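Local coordinates for protein endo-1,3-beta-glucanase (Streptomyces sioyaensis, PDB 3DGT) that hydrolyses 1,3-beta-glucan chains from within, as an endo-1,3-beta-glucanase whose family 16 glycoside hydrolase catalytic domain is the part described here, at residues 25-29 against 30-34; 109-113 against 114-118. All blocks are in the same frame, centred on the assembly; numbering follows the deposited sequence.

Contact 1 of 2, residues 25-29 against 30-34; sequences VNTAN and WQFDT
Trp-30 folds back against the loop that leads into its own strand and meets Val-25, Asn-26 and Asn-29. Its chi1 of -59° sets CG beside the backbone N and anti to the carbonyl carbon, which brings the pyrrole part of the indole alongside Asn-29. CB and CG of Trp-30 each lie 3.4 Å from Asn-29 C, and that peptide carbon sits over one face of the ring. CD1 has three neighbours in the loop: Asn-26 O comes in at the ring edge at 3.4 Å, Asn-29 CB is equally near, and Val-25 CG2 stands 3.7 Å from CD1. On the other branch Trp-30 CD2 is 3.8 Å from Asn-29 O. At the polar corner, NE1 donates to Asp-15 OD2, an oxygen that also accepts from Asn-29 ND2. Val-25 is forked, and its other methyl, CG1, meets Phe-32 CZ at 3.5 Å. Thr-27 CG2 adds a second contact to that ring, 3.7 Å from Phe-32 CE2. The loop itself is a tight turn: Asn-26 O accepts from Asn-29 N and, weakly (131° at the hydrogen), from Trp-30 N, while Asn-26 OD1 closes an Asx turn with Ala-28 N. An alanine in place of Trp-30 would probably leave Asp-15 without one of its donors and open a gap beside Val-25. The buried indole touches Phe-13 of strand 9-15 and Ile-85 and Thr-87 of strand 80-87, with the ring of Phe-17 also against it; strand 30-32 pairs antiparallel with strand 80-87.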
loop_
_atom_site.group_PDB
_atom_site.type_symbol
_atom_site.label_atom_id
_atom_site.label_comp_id
_atom_site.label_asym_id
_atom_site.label_seq_id
_atom_site.Cartn_x
_atom_site.Cartn_y
_atom_site.Cartn_z
ATOM N N VAL A 25 1.989 0.437 17.773
ATOM C CA VAL A 25 2.879 -0.167 16.771
ATOM C C VAL A 25 4.372 0.039 17.119
ATOM O O VAL A 25 4.721 0.977 17.837
ATOM C CB VAL A 25 2.525 0.381 15.352
ATOM C CG1 VAL A 25 3.001 1.827 15.159
ATOM C CG2 VAL A 25 3.053 -0.505 14.258
ATOM N N ASN A 26 5.236 -0.852 16.625
ATOM C CA ASN A 26 6.683 -0.750 16.849
ATOM C C ASN A 26 7.281 0.372 16.018
ATOM O O ASN A 26 7.497 0.227 14.809
ATOM C CB ASN A 26 7.381 -2.079 16.515
ATOM C CG ASN A 26 8.860 -2.103 16.917
ATOM O OD1 ASN A 26 9.439 -1.090 17.323
ATOM N ND2 ASN A 26 9.472 -3.277 16.812
ATOM N N THR A 27 7.569 1.486 16.682
ATOM C CA THR A 27 8.096 2.664 15.997
ATOM C C THR A 27 9.592 2.560 15.666
ATOM O O THR A 27 10.146 3.463 15.026
ATOM C CB THR A 27 7.788 3.965 16.763
ATOM O OG1 THR A 27 8.108 3.795 18.147
ATOM C CG2 THR A 27 6.306 4.326 16.635
ATOM N N ALA A 28 10.251 1.465 16.046
ATOM C CA ALA A 28 11.567 1.200 15.460
ATOM C C ALA A 28 11.407 0.865 13.974
ATOM O O ALA A 28 12.323 1.106 13.185
ATOM C CB ALA A 28 12.287 0.079 16.178
ATOM N N ASN A 29 10.238 0.326 13.609
ATOM C CA ASN A 29 9.963 -0.096 12.237
ATOM C C ASN A 29 9.100 0.871 11.451
ATOM O O ASN A 29 9.171 0.896 10.225
ATOM C CB ASN A 29 9.242 -1.443 12.238
ATOM C CG ASN A 29 10.126 -2.591 12.649
ATOM O OD1 ASN A 29 11.354 -2.519 12.584
ATOM N ND2 ASN A 29 9.497 -3.677 13.060
ATOM N N TRP A 30 8.261 1.639 12.151
ATOM C CA TRP A 30 7.224 2.456 11.515
ATOM C C TRP A 30 7.230 3.885 12.011
ATOM O O TRP A 30 7.468 4.143 13.189
ATOM C CB TRP A 30 5.840 1.851 11.778
ATOM C CG TRP A 30 5.725 0.465 11.254
ATOM C CD1 TRP A 30 5.918 -0.685 11.953
ATOM C CD2 TRP A 30 5.429 0.079 9.910
ATOM N NE1 TRP A 30 5.767 -1.775 11.126
ATOM C CE2 TRP A 30 5.462 -1.333 9.865
ATOM C CE3 TRP A 30 5.135 0.785 8.738
ATOM C CZ2 TRP A 30 5.202 -2.051 8.688
ATOM C CZ3 TRP A 30 4.877 0.067 7.563
ATOM C CH2 TRP A 30 4.916 -1.332 7.551
ATOM N N GLN A 31 6.956 4.802 11.094
ATOM C CA GLN A 31 6.679 6.189 11.447
ATOM C C GLN A 31 5.273 6.592 11.034
ATOM O O GLN A 31 4.734 6.088 10.050
ATOM C CB GLN A 31 7.724 7.144 10.869
ATOM C CG GLN A 31 8.004 6.998 9.389
ATOM C CD GLN A 31 9.270 7.734 9.003
ATOM O OE1 GLN A 31 10.362 7.434 9.501
ATOM N NE2 GLN A 31 9.126 8.722 8.142
ATOM N N PHE A 32 4.682 7.509 11.790
ATOM C CA PHE A 32 3.321 7.958 11.529
ATOM C C PHE A 32 3.270 9.158 10.598
ATOM O O PHE A 32 4.011 10.129 10.773
ATOM C CB PHE A 32 2.650 8.379 12.837
ATOM C CG PHE A 32 2.431 7.256 13.802
ATOM C CD1 PHE A 32 1.300 6.451 13.701
ATOM C CD2 PHE A 32 3.339 7.016 14.829
ATOM C CE1 PHE A 32 1.082 5.410 14.595
ATOM C CE2 PHE A 32 3.127 5.970 15.733
ATOM C CZ PHE A 32 1.994 5.171 15.613
ATOM N N ASP A 33 2.371 9.091 9.618
ATOM C CA ASP A 33 1.998 10.273 8.844
ATOM C C ASP A 33 0.758 10.841 9.525
ATOM O O ASP A 33 -0.131 10.089 9.920
ATOM C CB ASP A 33 1.676 9.893 7.393
ATOM C CG ASP A 33 2.889 9.424 6.617
ATOM O OD1 ASP A 33 4.022 9.723 7.024
ATOM O OD2 ASP A 33 2.701 8.761 5.571
ATOM N N THR A 34 0.717 12.156 9.721
ATOM C CA THR A 34 -0.399 12.745 10.457
ATOM C C THR A 34 -0.961 13.968 9.760
ATOM O O THR A 34 -0.286 14.588 8.938
ATOM C CB THR A 34 -0.028 13.112 11.921
ATOM O OG1 THR A 34 1.014 14.095 11.913
ATOM C CG2 THR A 34 0.435 11.878 12.710
#

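Contact 2 of 2, residues 109-113 against 114-118; sequences PNVTG and DAAAG
Val-111 packs its two methyls against Ala-115 and Ala-116, which lie on the short 3-10 turn that follows it. The approach to this valine begins at Pro-109, whose carbonyl O accepts a weak bond from Val-111 N; the bend between them is an inverse gamma turn centred on Asn-110. At Val-111 the branches separate the work. A chi1 of 60° puts CG1 between the backbone N and the carbonyl carbon and leaves CG2 anti to the N. Val-111 CG2 reaches Ala-115 CB at 3.6 Å, while Val-111 CG1 lies 3.8 Å from Ala-116 CB. Ala-116 CB also lies 3.4 Å from Val-111 O, and the valine thus meets the turn with both side chain and backbone. Thr-112 is extended and its CB points away from the turn, yet Thr-112 O stands 3.8 Å from Ala-115 CB. Gly-113 leads into the 3-10 turn with a positive phi of 69°, which favours glycine. Gly-113 O accepts from Ala-116 N at 3.0 Å, a fairly straight bond at the hydrogen (154°), although the donor stands well above the carbonyl plane. One step further on, Ala-117 N donates to Asp-114 O at 3.3 Å, continuing the i to i+3 pattern of a 3-10 turn. Val-111 also touches Tyr-119 and His-264. Backbone bonds from Ala-115 to Glu-261 and from Gly-118 to Gly-245, with Ala-117 O bonded to Thr-260 OG1 and Gly-118 N to Gln-150 OE1, hold the loop to its neighbours. The local contact itself is mainly apolar: small alanine methyls let the valine come close to the turn's backbone, and a single backbone hydrogen bond spans the two halves.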
loop_
_atom_site.group_PDB
_atom_site.type_symbol
_atom_site.label_atom_id
_atom_site.label_comp_id
_atom_site.label_asym_id
_atom_site.label_seq_id
_atom_site.Cartn_x
_atom_site.Cartn_y
_atom_site.Cartn_z
ATOM N N PRO A 109 -10.928 -3.764 4.916
ATOM C CA PRO A 109 -12.029 -3.418 5.819
ATOM C C PRO A 109 -13.309 -4.164 5.461
ATOM O O PRO A 109 -13.766 -4.119 4.318
ATOM C CB PRO A 109 -12.177 -1.912 5.613
ATOM C CG PRO A 109 -10.788 -1.464 5.316
ATOM C CD PRO A 109 -10.198 -2.568 4.466
ATOM N N ASN A 110 -13.876 -4.863 6.440
ATOM C CA ASN A 110 -14.992 -5.757 6.170
ATOM C C ASN A 110 -16.321 -5.033 6.213
ATOM O O ASN A 110 -17.055 -5.064 7.208
ATOM C CB ASN A 110 -14.980 -6.953 7.116
ATOM C CG ASN A 110 -15.947 -8.033 6.704
ATOM O OD1 ASN A 110 -16.655 -7.918 5.698
ATOM N ND2 ASN A 110 -15.971 -9.103 7.475
ATOM N N VAL A 111 -16.593 -4.361 5.100
ATOM C CA VAL A 111 -17.777 -3.531 4.936
ATOM C C VAL A 111 -18.066 -3.439 3.433
ATOM O O VAL A 111 -17.144 -3.373 2.622
ATOM C CB VAL A 111 -17.563 -2.135 5.597
ATOM C CG1 VAL A 111 -16.385 -1.385 4.974
ATOM C CG2 VAL A 111 -18.838 -1.295 5.548
ATOM N N THR A 112 -19.343 -3.498 3.064
ATOM C CA THR A 112 -19.737 -3.482 1.652
ATOM C C THR A 112 -20.919 -2.544 1.456
ATOM O O THR A 112 -21.530 -2.100 2.430
ATOM C CB THR A 112 -20.112 -4.898 1.146
ATOM O OG1 THR A 112 -21.229 -5.382 1.893
ATOM C CG2 THR A 112 -18.945 -5.869 1.308
ATOM N N GLY A 113 -21.236 -2.252 0.202
ATOM C CA GLY A 113 -22.422 -1.461 -0.137
ATOM C C GLY A 113 -22.316 -0.012 0.276
ATOM O O GLY A 113 -21.224 0.552 0.338
ATOM N N ASP A 114 -23.458 0.603 0.571
ATOM C CA ASP A 114 -23.461 2.033 0.907
ATOM C C ASP A 114 -22.590 2.353 2.120
ATOM O O ASP A 114 -21.994 3.423 2.192
ATOM C CB ASP A 114 -24.884 2.552 1.164
ATOM C CG ASP A 114 -25.736 2.627 -0.101
ATOM O OD1 ASP A 114 -25.213 2.425 -1.218
ATOM O OD2 ASP A 114 -26.952 2.893 0.038
ATOM N N ALA A 115 -22.506 1.409 3.057
ATOM C CA ALA A 115 -21.708 1.585 4.270
ATOM C C ALA A 115 -20.203 1.675 4.008
ATOM O O ALA A 115 -19.470 2.213 4.837
ATOM C CB ALA A 115 -22.008 0.456 5.248
ATOM N N ALA A 116 -19.757 1.166 2.860
ATOM C CA ALA A 116 -18.337 1.126 2.514
ATOM C C ALA A 116 -17.900 2.306 1.670
ATOM O O ALA A 116 -16.724 2.404 1.327
ATOM C CB ALA A 116 -18.027 -0.155 1.774
ATOM N N ALA A 117 -18.827 3.197 1.311
ATOM C CA ALA A 117 -18.514 4.236 0.339
ATOM C C ALA A 117 -17.423 5.158 0.866
ATOM O O ALA A 117 -17.557 5.769 1.940
ATOM C CB ALA A 117 -19.765 5.016 -0.036
ATOM N N GLY A 118 -16.326 5.233 0.121
ATOM C CA GLY A 118 -15.195 6.070 0.514
ATOM C C GLY A 118 -13.991 5.327 1.074
ATOM O O GLY A 118 -12.890 5.869 1.083
#

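Followed from the N terminus, the chain leaves strand 9-15 and runs through contact 1, which closes the loop before strand 30-32, itself paired antiparallel with strand 80-87. It then passes through strands 52-53 to 99-107 before reaching contact 2, which shapes the connection from strand 99-107 to strand 119-127. The two are local and in series, neither nested nor crossing. The centres of contact 1 and contact 2 are about 27 Å apart, and the nearest atoms of contact 1 and contact 2 about 15 Å apart. The fold links them indirectly: strands 80-87 and 119-127 both pair with strand 236-244. Each shapes a connecting loop of the beta-sandwich (jelly-roll) domain known for family 16.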